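Local coordinates for protein LYND (Lyngbya aestuarii, PDB 4V1T) that probably acts as a cyanobactin heterocyclase, using ATP through its YcaO domain to cyclodehydrate residues of a precursor peptide into azoline rings, at residues B[346-351]-B[413-418]; B[407-412]-B[637-642]; B[605-610]-B[622-627]. All coordinates share one frame; numbering follows the deposited sequence.

In the fold
The three contacts run from the adenine of the bound ADP, past its phosphates and magnesium, to an antiparallel sheet. Interaction 1 packs the starts of helices 348-355 and 413-429 together beside the base. Interaction 2, its centre about 13 Å away, joins strand 406-410 to helix 630-649 at the phosphates. The two share the link from strand 406-410 into helix 413-429, and their segments alternate in the chain. Interaction 3, about 10 Å from interaction 2 between centres, is a hairpin nested in the loop that interaction 2 closes and leads into helix 630-649. Interactions 1 and 3, centres about 22 Å apart, do not touch; through interaction 2, distant parts of the chain meet around one nucleotide.

Interaction 1 of 3, residues B[346-351]-B[413-418]; sequences TTPEQT and DSQSKA. With ADP (adenosine-5'-diphosphate), chain L.
The ring of P348 is the centre of the contact, resting on the first turn of helix 413-429. Its CB meets A418 CB at 3.5 Å and lies equally close to the carbonyl S414 O, which is already engaged as the acceptor of A418 N. One atom further round, P348 CG touches S414 OG at 3.7 Å. The carboxylate of E349 joins from the next position: its chain bends at chi2 (108°), bringing E349 CD alongside S414 CB at 3.9 Å. Q415 starts out from the far side of its helix, with CG anti to the backbone N, but a bend at chi2 swings the amide back, so that OE1 skirts P348 CG while Q415 NE2 gives a weak hydrogen bond of 3.0 Å to N7 of ADP. A418 CB by N6 and T351 CG2 by N1 and C2 add van der Waals contacts at the edge of the adenine; T351 OG1 is hydrogen-bonded to N536 OD1. Just before the proline, T347 is the N-cap of helix 348-355, its OG1 accepting from Q350 N at 3.1 Å. That hydroxyl also bonds P375 O of the second subunit, so the cap lies at the dimer interface. Beyond the contact, helix 413-429 leans on strand 381-385, where S416 OG bonds H381 O and D413 reaches Y383, while D413 also pairs with R371 on strand 369-371.

Interaction 2 of 3, residues B[407-412]-B[637-642]; sequences SGKGKT and AVTEVN. With MG (magnesium ion), chain N; ADP (adenosine-5'-diphosphate), chain L.
This is the phosphate and magnesium end of the ADP site in the YcaO domain, where strand 406-410 passes over helix 630-649 with 7.4 Å between the axes of the two short segments. K409 carries the contact. Its CG sits between the backbone N and the carbonyl carbon (chi1 60°), and from there the chain runs fully extended across the helix, crossing T639 at about a right angle with K409 CD 3.8 Å from T639 OG1. At the tip, K409 NZ forms a salt bridge of 2.8 Å with E640 OE2, approaching from above the carboxylate plane (49° out of it). The same nitrogen bonds R636 O, and more weakly ADP O2B and a magnesium-bound water. E640, with CG anti to its backbone N and an extended chain, coordinates a magnesium ion through OE2 at 2.0 Å; ADP O2B binds at the same distance, and three waters and one further atom complete six ligands. E640 OE1 stays off this metal, accepting instead from another metal-bound water at 2.6 Å and from the backbone F624 N. On the other flank T639 CG2 packs against G410 O at 3.8 Å, and T639 OG1 turns back to L635 O and R636 O of its own helix. The cluster thus brings an ammonium and this metal ion, with a second magnesium nearby, against E640 OE2 and ADP O2B, only 2.9 Å apart, which should offset their repulsion and keep E640 ionised.

Interaction 3 of 3, residues B[605-610]-B[622-627]; sequences AFAGVS and LGFGAH
Strands 605-612 and 621-626 form an antiparallel hairpin, and its two faces differ in how much their side chains meet across the strands. The hairpin belongs to a three-stranded sheet in which strand 605-612 is central, its other side bonded to strand 590-596 through pairs such as A607 with L595 and V609 with W593. Two hydrogen-bonded pairs hold the backbones: F606 with G625, where F606 N reaches G625 O at 2.9 Å almost along the C=O axis, and G608 with G623, where the shortest bond runs from G608 N to G623 O at 2.7 Å. Each pair is closed by a return bond, G625 N to F606 O being the longest at 3.3 Å. The face that bears A605, A607, V609, L622, F624 and A626 is the tight one. A605 CB and A626 CB meet at 3.8 Å, and A607 CB lies in the plane of the F624 ring at its edge, 3.9 Å from F624 CD1. V609 CG2 faces L622 CB at 4.2 Å, and L622 CB comes within 3.0 Å of the backbone G608 O. Helix 538-561 meets this face, with E551, V555 and W558 against F624. The opposite face is sparse in cross-strand side-chain contact, since G608, G623 and G625 carry none and F606 is the lone side chain of the two pairs. It is no less buried, for F606 packs on A633 and I634 of helix 630-649, and every touching residue is buried. With the inward N-H and C=O groups paired, the glycine-lined face lets that helix lie close, A637 CB 3.6 Å from G623 O and V641 CG1 packing by G623 N.

Interaction 1 of 3, residues B[346-351]-B[413-418]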
loop_
_atom_site.group_PDB
_atom_site.type_symbol
_atom_site.label_atom_id
_atom_site.label_comp_id
_atom_site.label_asym_id
_atom_site.label_seq_id
_atom_site.Cartn_x
_atom_site.Cartn_y
_atom_site.Cartn_z
ATOM N N THR B 346 -7.095 16.325 -10.791
ATOM C CA THR B 346 -6.297 15.940 -9.641
ATOM C C THR B 346 -5.323 14.828 -10.011
ATOM O O THR B 346 -5.387 14.279 -11.102
ATOM C CB THR B 346 -7.185 15.487 -8.467
ATOM O OG1 THR B 346 -6.387 15.372 -7.276
ATOM C CG2 THR B 346 -7.858 14.164 -8.768
ATOM N N THR B 347 -4.418 14.519 -9.090
ATOM C CA THR B 347 -3.404 13.496 -9.307
ATOM C C THR B 347 -4.021 12.112 -9.159
ATOM O O THR B 347 -4.960 11.933 -8.385
ATOM C CB THR B 347 -2.244 13.620 -8.305
ATOM O OG1 THR B 347 -2.720 13.354 -6.979
ATOM C CG2 THR B 347 -1.645 15.011 -8.349
ATOM N N PRO B 348 -3.476 11.122 -9.878
ATOM C CA PRO B 348 -4.017 9.765 -9.756
ATOM C C PRO B 348 -3.820 9.186 -8.360
ATOM O O PRO B 348 -4.565 8.294 -7.948
ATOM C CB PRO B 348 -3.237 8.969 -10.815
ATOM C CG PRO B 348 -1.995 9.746 -11.038
ATOM C CD PRO B 348 -2.355 11.189 -10.831
ATOM N N GLU B 349 -2.839 9.701 -7.623
ATOM C CA GLU B 349 -2.602 9.244 -6.261
ATOM C C GLU B 349 -3.673 9.761 -5.302
ATOM O O GLU B 349 -4.066 9.069 -4.367
ATOM C CB GLU B 349 -1.208 9.670 -5.788
ATOM C CG GLU B 349 -0.075 8.974 -6.533
ATOM C CD GLU B 349 0.672 9.882 -7.492
ATOM O OE1 GLU B 349 0.030 10.577 -8.303
ATOM O OE2 GLU B 349 1.915 9.890 -7.444
ATOM N N GLN B 350 -4.138 10.983 -5.530
ATOM C CA GLN B 350 -5.260 11.511 -4.767
ATOM C C GLN B 350 -6.517 10.698 -5.076
ATOM O O GLN B 350 -7.242 10.298 -4.165
ATOM C CB GLN B 350 -5.498 12.988 -5.100
ATOM C CG GLN B 350 -6.740 13.589 -4.456
ATOM C CD GLN B 350 -6.669 13.651 -2.945
ATOM O OE1 GLN B 350 -6.432 12.652 -2.276
ATOM N NE2 GLN B 350 -6.876 14.839 -2.396
ATOM N N THR B 351 -6.766 10.462 -6.361
ATOM C CA THR B 351 -7.944 9.692 -6.804
ATOM C C THR B 351 -7.956 8.327 -6.130
ATOM O O THR B 351 -8.976 7.896 -5.599
ATOM C CB THR B 351 -7.946 9.507 -8.327
ATOM O OG1 THR B 351 -7.891 10.789 -8.964
ATOM C CG2 THR B 351 -9.203 8.744 -8.802
ATOM N N ASP B 413 3.082 4.062 -13.305
ATOM C CA ASP B 413 2.419 3.120 -12.417
ATOM C C ASP B 413 1.168 3.712 -11.768
ATOM O O ASP B 413 0.132 3.063 -11.684
ATOM C CB ASP B 413 3.381 2.657 -11.329
ATOM C CG ASP B 413 2.909 1.401 -10.657
ATOM O OD1 ASP B 413 3.141 0.312 -11.223
ATOM O OD2 ASP B 413 2.304 1.501 -9.575
ATOM N N SER B 414 1.282 4.947 -11.297
ATOM C CA SER B 414 0.187 5.595 -10.585
ATOM C C SER B 414 -1.018 5.786 -11.490
ATOM O O SER B 414 -2.151 5.623 -11.066
ATOM C CB SER B 414 0.639 6.942 -10.013
ATOM O OG SER B 414 1.113 7.793 -11.040
ATOM N N GLN B 415 -0.765 6.121 -12.749
ATOM C CA GLN B 415 -1.849 6.338 -13.708
ATOM C C GLN B 415 -2.593 5.033 -14.013
ATOM O O GLN B 415 -3.817 5.009 -14.113
ATOM C CB GLN B 415 -1.303 6.954 -15.001
ATOM C CG GLN B 415 -2.375 7.263 -16.049
ATOM C CD GLN B 415 -3.457 8.188 -15.523
ATOM O OE1 GLN B 415 -3.170 9.240 -14.955
ATOM N NE2 GLN B 415 -4.709 7.796 -15.704
ATOM N N SER B 416 -1.845 3.947 -14.161
ATOM C CA SER B 416 -2.444 2.658 -14.460
ATOM C C SER B 416 -3.256 2.169 -13.289
ATOM O O SER B 416 -4.311 1.557 -13.461
ATOM C CB SER B 416 -1.371 1.635 -14.817
ATOM O OG SER B 416 -1.958 0.383 -15.117
ATOM N N LYS B 417 -2.753 2.437 -12.092
ATOM C CA LYS B 417 -3.450 2.085 -10.863
ATOM C C LYS B 417 -4.795 2.803 -10.775
ATOM O O LYS B 417 -5.838 2.176 -10.555
ATOM C CB LYS B 417 -2.586 2.445 -9.656
ATOM C CG LYS B 417 -3.009 1.777 -8.367
ATOM C CD LYS B 417 -2.103 2.212 -7.225
ATOM C CE LYS B 417 -2.281 1.352 -5.986
ATOM N NZ LYS B 417 -1.254 1.685 -4.953
ATOM N N ALA B 418 -4.774 4.120 -10.961
ATOM C CA ALA B 418 -6.000 4.919 -10.960
ATOM C C ALA B 418 -6.936 4.501 -12.089
ATOM O O ALA B 418 -8.155 4.473 -11.929
ATOM C CB ALA B 418 -5.658 6.388 -11.094
HETATM P PB ADP L . -10.449 3.046 -21.359
HETATM O O1B ADP L . -11.842 3.553 -21.630
HETATM O O2B ADP L . -9.608 2.889 -22.592
HETATM O O3B ADP L . -10.436 1.859 -20.444
HETATM P PA ADP L . -8.711 4.227 -19.348
HETATM O O1A ADP L . -7.736 5.365 -19.508
HETATM O O2A ADP L . -8.175 2.819 -19.169
HETATM O O3A ADP L . -9.781 4.289 -20.562
HETATM O "O5'" ADP L . -9.646 4.568 -18.098
HETATM C "C5'" ADP L . -10.515 3.599 -17.546
HETATM C "C4'" ADP L . -11.578 4.327 -16.739
HETATM O "O4'" ADP L . -10.999 4.917 -15.577
HETATM C "C3'" ADP L . -12.195 5.469 -17.525
HETATM O "O3'" ADP L . -13.575 5.542 -17.190
HETATM C "C2'" ADP L . -11.503 6.721 -17.042
HETATM O "O2'" ADP L . -12.370 7.858 -17.028
HETATM C "C1'" ADP L . -11.101 6.342 -15.630
HETATM N N9 ADP L . -9.822 6.985 -15.250
HETATM C C8 ADP L . -8.610 6.761 -15.803
HETATM N N7 ADP L . -7.662 7.514 -15.193
HETATM C C5 ADP L . -8.270 8.226 -14.233
HETATM C C6 ADP L . -7.850 9.217 -13.223
HETATM N N6 ADP L . -6.548 9.576 -13.148
HETATM N N1 ADP L . -8.793 9.734 -12.406
HETATM C C2 ADP L . -10.085 9.369 -12.490
HETATM N N3 ADP L . -10.536 8.469 -13.390
HETATM C C4 ADP L . -9.695 7.878 -14.272
#

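Interaction 2 of 3, residues B[407-412]-B[637-642]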
loop_
_atom_site.group_PDB
_atom_site.type_symbol
_atom_site.label_atom_id
_atom_site.label_comp_id
_atom_site.label_asym_id
_atom_site.label_seq_id
_atom_site.Cartn_x
_atom_site.Cartn_y
_atom_site.Cartn_z
ATOM N N SER B 407 -9.492 -3.321 -16.074
ATOM C CA SER B 407 -8.054 -3.211 -16.197
ATOM C C SER B 407 -7.625 -1.758 -16.272
ATOM O O SER B 407 -8.392 -0.898 -16.709
ATOM C CB SER B 407 -7.586 -3.964 -17.450
ATOM O OG SER B 407 -6.174 -3.924 -17.557
ATOM N N GLY B 408 -6.385 -1.505 -15.866
ATOM C CA GLY B 408 -5.808 -0.180 -15.910
ATOM C C GLY B 408 -4.595 -0.144 -16.817
ATOM O O GLY B 408 -3.889 -1.149 -16.969
ATOM N N LYS B 409 -4.359 1.015 -17.427
ATOM C CA LYS B 409 -3.220 1.218 -18.318
ATOM C C LYS B 409 -2.625 2.591 -18.039
ATOM O O LYS B 409 -3.338 3.509 -17.632
ATOM C CB LYS B 409 -3.651 1.120 -19.775
ATOM C CG LYS B 409 -4.704 2.149 -20.173
ATOM C CD LYS B 409 -5.140 2.002 -21.634
ATOM C CE LYS B 409 -6.165 3.065 -22.006
ATOM N NZ LYS B 409 -6.512 3.027 -23.450
ATOM N N GLY B 410 -1.324 2.741 -18.257
ATOM C CA GLY B 410 -0.693 4.020 -18.043
ATOM C C GLY B 410 0.739 4.146 -18.506
ATOM O O GLY B 410 1.455 3.162 -18.696
ATOM N N LYS B 411 1.145 5.394 -18.681
ATOM C CA LYS B 411 2.527 5.750 -18.940
ATOM C C LYS B 411 3.351 5.581 -17.681
ATOM O O LYS B 411 4.566 5.411 -17.738
ATOM C CB LYS B 411 2.595 7.202 -19.397
ATOM C CG LYS B 411 3.937 7.659 -19.903
ATOM C CD LYS B 411 3.826 9.067 -20.456
ATOM C CE LYS B 411 5.155 9.785 -20.433
ATOM N NZ LYS B 411 5.298 10.655 -21.622
ATOM N N THR B 412 2.677 5.663 -16.538
ATOM C CA THR B 412 3.310 5.490 -15.238
ATOM C C THR B 412 2.496 4.511 -14.405
ATOM O O THR B 412 1.352 4.188 -14.739
ATOM C CB THR B 412 3.414 6.830 -14.481
ATOM O OG1 THR B 412 2.101 7.297 -14.137
ATOM C CG2 THR B 412 4.118 7.873 -15.342
ATOM N N ALA B 637 -3.716 5.058 -26.975
ATOM C CA ALA B 637 -3.721 3.957 -27.928
ATOM C C ALA B 637 -2.608 2.967 -27.625
ATOM O O ALA B 637 -2.831 1.762 -27.508
ATOM C CB ALA B 637 -3.577 4.492 -29.347
ATOM N N VAL B 638 -1.402 3.488 -27.475
ATOM C CA VAL B 638 -0.227 2.639 -27.366
ATOM C C VAL B 638 -0.123 1.958 -26.001
ATOM O O VAL B 638 0.471 0.887 -25.899
ATOM C CB VAL B 638 1.044 3.447 -27.668
ATOM C CG1 VAL B 638 1.444 4.348 -26.484
ATOM C CG2 VAL B 638 2.157 2.519 -28.035
ATOM N N THR B 639 -0.688 2.570 -24.956
ATOM C CA THR B 639 -0.712 1.930 -23.640
ATOM C C THR B 639 -1.827 0.881 -23.585
ATOM O O THR B 639 -1.792 -0.044 -22.771
ATOM C CB THR B 639 -0.903 2.944 -22.492
ATOM O OG1 THR B 639 -2.020 3.783 -22.771
ATOM C CG2 THR B 639 0.339 3.801 -22.311
ATOM N N GLU B 640 -2.813 1.014 -24.460
ATOM C CA GLU B 640 -3.857 0.007 -24.540
ATOM C C GLU B 640 -3.323 -1.273 -25.206
ATOM O O GLU B 640 -3.747 -2.380 -24.849
ATOM C CB GLU B 640 -5.083 0.536 -25.312
ATOM C CG GLU B 640 -6.377 -0.152 -24.903
ATOM C CD GLU B 640 -7.615 0.534 -25.433
ATOM O OE1 GLU B 640 -7.942 0.373 -26.636
ATOM O OE2 GLU B 640 -8.263 1.233 -24.628
ATOM N N VAL B 641 -2.403 -1.133 -26.165
ATOM C CA VAL B 641 -1.850 -2.317 -26.823
ATOM C C VAL B 641 -0.975 -3.022 -25.807
ATOM O O VAL B 641 -0.942 -4.252 -25.774
ATOM C CB VAL B 641 -1.067 -2.026 -28.150
ATOM C CG1 VAL B 641 -1.716 -0.912 -28.942
ATOM C CG2 VAL B 641 0.379 -1.692 -27.902
ATOM N N ASN B 642 -0.276 -2.238 -24.980
ATOM C CA ASN B 642 0.474 -2.777 -23.846
ATOM C C ASN B 642 -0.451 -3.584 -22.959
ATOM O O ASN B 642 -0.175 -4.740 -22.636
ATOM C CB ASN B 642 1.108 -1.659 -23.004
ATOM C CG ASN B 642 2.261 -0.965 -23.704
ATOM O OD1 ASN B 642 2.822 -1.473 -24.672
ATOM N ND2 ASN B 642 2.634 0.208 -23.196
HETATM MG MG MG N . -10.064 2.176 -24.458
HETATM P PB ADP L . -10.449 3.046 -21.359
HETATM O O1B ADP L . -11.842 3.553 -21.630
HETATM O O2B ADP L . -9.608 2.889 -22.592
HETATM O O3B ADP L . -10.436 1.859 -20.444
HETATM P PA ADP L . -8.711 4.227 -19.348
HETATM O O1A ADP L . -7.736 5.365 -19.508
HETATM O O2A ADP L . -8.175 2.819 -19.169
HETATM O O3A ADP L . -9.781 4.289 -20.562
HETATM O "O5'" ADP L . -9.646 4.568 -18.098
HETATM C "C5'" ADP L . -10.515 3.599 -17.546
HETATM C "C4'" ADP L . -11.578 4.327 -16.739
HETATM O "O4'" ADP L . -10.999 4.917 -15.577
HETATM C "C3'" ADP L . -12.195 5.469 -17.525
HETATM O "O3'" ADP L . -13.575 5.542 -17.190
HETATM C "C2'" ADP L . -11.503 6.721 -17.042
HETATM O "O2'" ADP L . -12.370 7.858 -17.028
HETATM C "C1'" ADP L . -11.101 6.342 -15.630
HETATM N N9 ADP L . -9.822 6.985 -15.250
HETATM C C8 ADP L . -8.610 6.761 -15.803
HETATM N N7 ADP L . -7.662 7.514 -15.193
HETATM C C5 ADP L . -8.270 8.226 -14.233
HETATM C C6 ADP L . -7.850 9.217 -13.223
HETATM N N6 ADP L . -6.548 9.576 -13.148
HETATM N N1 ADP L . -8.793 9.734 -12.406
HETATM C C2 ADP L . -10.085 9.369 -12.490
HETATM N N3 ADP L . -10.536 8.469 -13.390
HETATM C C4 ADP L . -9.695 7.878 -14.272
HETATM O O HOH W 1 -8.985 3.748 -25.371
HETATM O O HOH W 2 1.441 0.447 -20.012
HETATM O O HOH W 3 -10.322 1.504 -26.598
HETATM O O HOH W 4 -11.625 3.453 -24.874
#

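Interaction 3 of 3, residues B[605-610]-B[622-627]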
loop_
_atom_site.group_PDB
_atom_site.type_symbol
_atom_site.label_atom_id
_atom_site.label_comp_id
_atom_site.label_asym_id
_atom_site.label_seq_id
_atom_site.Cartn_x
_atom_site.Cartn_y
_atom_site.Cartn_z
ATOM N N ALA B 605 -7.401 10.917 -33.309
ATOM C CA ALA B 605 -7.729 9.573 -32.893
ATOM C C ALA B 605 -6.746 8.644 -33.569
ATOM O O ALA B 605 -6.400 8.838 -34.740
ATOM C CB ALA B 605 -9.157 9.223 -33.288
ATOM N N PHE B 606 -6.294 7.636 -32.839
ATOM C CA PHE B 606 -5.258 6.759 -33.349
ATOM C C PHE B 606 -5.512 5.291 -33.053
ATOM O O PHE B 606 -6.243 4.946 -32.127
ATOM C CB PHE B 606 -3.914 7.174 -32.760
ATOM C CG PHE B 606 -3.518 8.577 -33.104
ATOM C CD1 PHE B 606 -2.795 8.841 -34.257
ATOM C CD2 PHE B 606 -3.870 9.630 -32.277
ATOM C CE1 PHE B 606 -2.426 10.136 -34.577
ATOM C CE2 PHE B 606 -3.501 10.925 -32.590
ATOM C CZ PHE B 606 -2.784 11.181 -33.743
ATOM N N ALA B 607 -4.893 4.437 -33.860
ATOM C CA ALA B 607 -4.848 3.006 -33.602
ATOM C C ALA B 607 -3.398 2.565 -33.461
ATOM O O ALA B 607 -2.592 2.755 -34.366
ATOM C CB ALA B 607 -5.517 2.244 -34.722
ATOM N N GLY B 608 -3.068 1.991 -32.312
ATOM C CA GLY B 608 -1.796 1.320 -32.134
ATOM C C GLY B 608 -1.922 -0.099 -32.654
ATOM O O GLY B 608 -2.920 -0.755 -32.410
ATOM N N VAL B 609 -0.917 -0.568 -33.379
ATOM C CA VAL B 609 -0.958 -1.905 -33.950
ATOM C C VAL B 609 0.390 -2.577 -33.726
ATOM O O VAL B 609 1.434 -1.940 -33.814
ATOM C CB VAL B 609 -1.297 -1.868 -35.458
ATOM C CG1 VAL B 609 -1.358 -3.274 -36.043
ATOM C CG2 VAL B 609 -2.619 -1.151 -35.686
ATOM N N SER B 610 0.356 -3.870 -33.433
ATOM C CA SER B 610 1.573 -4.606 -33.174
ATOM C C SER B 610 1.411 -6.087 -33.461
ATOM O O SER B 610 0.447 -6.718 -33.030
ATOM C CB SER B 610 2.016 -4.405 -31.720
ATOM O OG SER B 610 3.087 -5.278 -31.409
ATOM N N LEU B 622 -4.089 -4.639 -31.066
ATOM C CA LEU B 622 -4.219 -3.234 -31.334
ATOM C C LEU B 622 -4.952 -2.525 -30.199
ATOM O O LEU B 622 -5.600 -3.158 -29.359
ATOM C CB LEU B 622 -4.913 -3.030 -32.678
ATOM C CG LEU B 622 -6.106 -3.936 -32.931
ATOM C CD1 LEU B 622 -7.298 -3.377 -32.203
ATOM C CD2 LEU B 622 -6.392 -4.062 -34.415
ATOM N N GLY B 623 -4.822 -1.207 -30.168
ATOM C CA GLY B 623 -5.381 -0.402 -29.099
ATOM C C GLY B 623 -5.684 0.977 -29.628
ATOM O O GLY B 623 -5.042 1.438 -30.572
ATOM N N PHE B 624 -6.670 1.634 -29.027
ATOM C CA PHE B 624 -7.172 2.898 -29.552
ATOM C C PHE B 624 -7.173 3.994 -28.511
ATOM O O PHE B 624 -7.135 3.731 -27.302
ATOM C CB PHE B 624 -8.594 2.722 -30.056
ATOM C CG PHE B 624 -8.815 1.459 -30.803
ATOM C CD1 PHE B 624 -8.221 1.258 -32.029
ATOM C CD2 PHE B 624 -9.642 0.476 -30.286
ATOM C CE1 PHE B 624 -8.444 0.095 -32.728
ATOM C CE2 PHE B 624 -9.872 -0.686 -30.976
ATOM C CZ PHE B 624 -9.277 -0.876 -32.202
ATOM N N GLY B 625 -7.229 5.226 -28.994
ATOM C CA GLY B 625 -7.273 6.390 -28.131
ATOM C C GLY B 625 -7.608 7.627 -28.938
ATOM O O GLY B 625 -7.198 7.759 -30.088
ATOM N N ALA B 626 -8.379 8.521 -28.337
ATOM C CA ALA B 626 -8.666 9.813 -28.930
ATOM C C ALA B 626 -8.645 10.861 -27.834
ATOM O O ALA B 626 -9.019 10.589 -26.697
ATOM C CB ALA B 626 -10.022 9.802 -29.636
ATOM N N HIS B 627 -8.186 12.055 -28.182
ATOM C CA HIS B 627 -8.067 13.142 -27.222
ATOM C C HIS B 627 -7.857 14.426 -28.004
ATOM O O HIS B 627 -7.482 14.370 -29.173
ATOM C CB HIS B 627 -6.892 12.889 -26.274
ATOM C CG HIS B 627 -6.978 13.646 -24.987
ATOM N ND1 HIS B 627 -6.356 14.859 -24.795
ATOM C CD2 HIS B 627 -7.606 13.358 -23.825
ATOM C CE1 HIS B 627 -6.597 15.288 -23.569
ATOM N NE2 HIS B 627 -7.356 14.396 -22.960
#